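Local coordinates for protein extracellular ligand-binding receptor (Rhodopseudomonas palustris, PDB 3UKJ) that binds aromatic acids such as 3-(4-hydroxyphenyl)pyruvic acid, probably as the solute-binding component of a transporter for lignin-derived compounds, at residues A92-I97 / E311-I316. Residues are numbered along the deposited sequence; the frame is centred on the assembly and turned at random.
With PR (praseodymium ion), chain C.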
loop_
_atom_site.group_PDB
_atom_site.type_symbol
_atom_site.label_atom_id
_atom_site.label_comp_id
_atom_site.label_asym_id
_atom_site.label_seq_id
_atom_site.Cartn_x
_atom_site.Cartn_y
_atom_site.Cartn_z
ATOM N N ALA A 92 -18.944 13.649 0.652
ATOM C CA ALA A 92 -19.428 13.948 2.021
ATOM C C ALA A 92 -18.527 14.902 2.776
ATOM O O ALA A 92 -18.915 15.445 3.815
ATOM C CB ALA A 92 -19.643 12.659 2.820
ATOM N N GLN A 93 -17.330 15.113 2.258
ATOM C CA GLN A 93 -16.386 16.124 2.775
ATOM C C GLN A 93 -15.825 15.682 4.137
ATOM O O GLN A 93 -16.005 16.352 5.173
ATOM C CB GLN A 93 -17.025 17.513 2.811
ATOM C CG GLN A 93 -17.488 17.996 1.434
ATOM C CD GLN A 93 -17.979 19.415 1.465
ATOM O OE1 GLN A 93 -19.182 19.673 1.510
ATOM N NE2 GLN A 93 -17.057 20.348 1.435
ATOM N N VAL A 94 -15.245 14.477 4.135
ATOM C CA VAL A 94 -14.667 13.881 5.332
ATOM C C VAL A 94 -13.222 13.422 5.031
ATOM O O VAL A 94 -12.983 12.830 3.976
ATOM C CB VAL A 94 -15.502 12.634 5.781
ATOM C CG1 VAL A 94 -14.893 12.042 7.089
ATOM C CG2 VAL A 94 -16.980 13.001 5.964
ATOM N N PRO A 95 -12.242 13.793 5.889
ATOM C CA PRO A 95 -10.860 13.316 5.676
ATOM C C PRO A 95 -10.816 11.788 5.562
ATOM O O PRO A 95 -11.499 11.073 6.311
ATOM C CB PRO A 95 -10.122 13.773 6.949
ATOM C CG PRO A 95 -10.959 14.974 7.485
ATOM C CD PRO A 95 -12.389 14.574 7.145
ATOM N N HIS A 96 -10.105 11.320 4.540
ATOM C CA HIS A 96 -9.948 9.902 4.257
ATOM C C HIS A 96 -8.459 9.535 4.166
ATOM O O HIS A 96 -7.689 10.209 3.457
ATOM C CB HIS A 96 -10.672 9.596 2.930
ATOM C CG HIS A 96 -10.313 8.276 2.341
ATOM N ND1 HIS A 96 -10.075 8.098 0.998
ATOM C CD2 HIS A 96 -10.079 7.079 2.933
ATOM C CE1 HIS A 96 -9.744 6.833 0.776
ATOM N NE2 HIS A 96 -9.742 6.191 1.937
ATOM N N ILE A 97 -8.036 8.546 4.952
ATOM C CA ILE A 97 -6.654 8.033 4.861
ATOM C C ILE A 97 -6.734 6.696 4.156
ATOM O O ILE A 97 -7.381 5.731 4.661
ATOM C CB ILE A 97 -5.998 7.881 6.271
ATOM C CG1 ILE A 97 -5.894 9.260 6.929
ATOM C CG2 ILE A 97 -4.615 7.283 6.122
ATOM C CD1 ILE A 97 -5.481 9.283 8.398
ATOM N N GLU A 311 -16.795 21.466 10.879
ATOM C CA GLU A 311 -15.573 22.293 11.073
ATOM C C GLU A 311 -14.373 21.410 11.455
ATOM O O GLU A 311 -13.251 21.748 11.114
ATOM C CB GLU A 311 -15.759 23.368 12.148
ATOM C CG GLU A 311 -14.617 24.427 12.153
ATOM C CD GLU A 311 -14.576 25.261 13.421
ATOM O OE1 GLU A 311 -13.870 26.318 13.439
ATOM O OE2 GLU A 311 -15.282 24.886 14.394
ATOM N N PHE A 312 -14.609 20.351 12.243
ATOM C CA PHE A 312 -13.504 19.490 12.699
ATOM C C PHE A 312 -12.934 18.750 11.494
ATOM O O PHE A 312 -11.720 18.604 11.366
ATOM C CB PHE A 312 -13.956 18.488 13.768
ATOM C CG PHE A 312 -12.823 17.830 14.504
ATOM C CD1 PHE A 312 -12.057 18.559 15.419
ATOM C CD2 PHE A 312 -12.583 16.467 14.373
ATOM C CE1 PHE A 312 -10.969 17.998 16.055
ATOM C CE2 PHE A 312 -11.525 15.855 15.082
ATOM C CZ PHE A 312 -10.682 16.634 15.872
ATOM N N ARG A 313 -13.824 18.293 10.608
ATOM C CA ARG A 313 -13.409 17.690 9.327
ATOM C C ARG A 313 -12.521 18.636 8.507
ATOM O O ARG A 313 -11.403 18.262 8.059
ATOM C CB ARG A 313 -14.647 17.250 8.549
ATOM C CG ARG A 313 -15.341 16.025 9.164
ATOM C CD ARG A 313 -16.767 15.893 8.676
ATOM N NE ARG A 313 -17.355 14.620 9.058
ATOM C CZ ARG A 313 -18.576 14.252 8.694
ATOM N NH1 ARG A 313 -19.262 15.012 7.816
ATOM N NH2 ARG A 313 -19.035 13.050 9.035
ATOM N N GLU A 314 -12.976 19.870 8.362
ATOM C CA GLU A 314 -12.173 20.882 7.702
ATOM C C GLU A 314 -10.845 21.137 8.402
ATOM O O GLU A 314 -9.839 21.319 7.746
ATOM C CB GLU A 314 -12.972 22.190 7.573
ATOM C CG GLU A 314 -13.957 22.203 6.393
ATOM C CD GLU A 314 -13.263 22.202 5.014
ATOM O OE1 GLU A 314 -12.127 22.683 4.933
ATOM O OE2 GLU A 314 -13.987 22.142 3.993
ATOM N N ALA A 315 -10.857 21.253 9.728
ATOM C CA ALA A 315 -9.637 21.581 10.456
ATOM C C ALA A 315 -8.594 20.458 10.296
ATOM O O ALA A 315 -7.404 20.738 10.233
ATOM C CB ALA A 315 -9.923 21.874 11.947
ATOM N N ILE A 316 -9.054 19.200 10.325
ATOM C CA ILE A 316 -8.181 18.060 10.016
ATOM C C ILE A 316 -7.658 18.157 8.588
ATOM O O ILE A 316 -6.470 17.967 8.367
ATOM C CB ILE A 316 -8.908 16.660 10.229
ATOM C CG1 ILE A 316 -9.164 16.431 11.733
ATOM C CG2 ILE A 316 -8.097 15.517 9.574
ATOM C CD1 ILE A 316 -10.111 15.257 12.031
HETATM PR PR PR C . -14.394 27.087 15.560
#
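In one lobe of this periplasmic binding protein, the turn between helix 79-92 and strand 96-98 packs against helix 310-322 through Val94, Pro95 and Arg313. Gln93 follows helix 79-92 and leaves helical geometry with a positive phi (71°). The Arg313 chain runs extended from CG to NE. Val94 CG2 sits over the centre of one guanidinium face, 3.4 Å from Arg313 CZ. With CG2 anti to its own carbonyl carbon, Val94 turns this methyl onto the flat group. Gln93 O lies 3.6 Å from Arg313 CD. Gln310 bridges the two: its NE2 bonds Gln93 O, and its OE1 takes Arg313 NH1. Arg313 NH2 bonds the carbonyls of Val65 and Ala70. Pro95 crosses the arginine stem at about a right angle, its CD 3.8 Å from Arg313 CB. Pro95 CG also meets Ile316 CG2 at 3.6 Å. A leucine in place of Arg313 would probably leave Gln310 OE1 and both carbonyls without this donor. Both carboxylate oxygens of Glu311 reach the praseodymium ion (OE1 2.3 Å, OE2 2.6 Å), at a site that includes Thr304. The direct contact of the segments is van der Waals packing; hydrogen bonds through Gln310 link them indirectly.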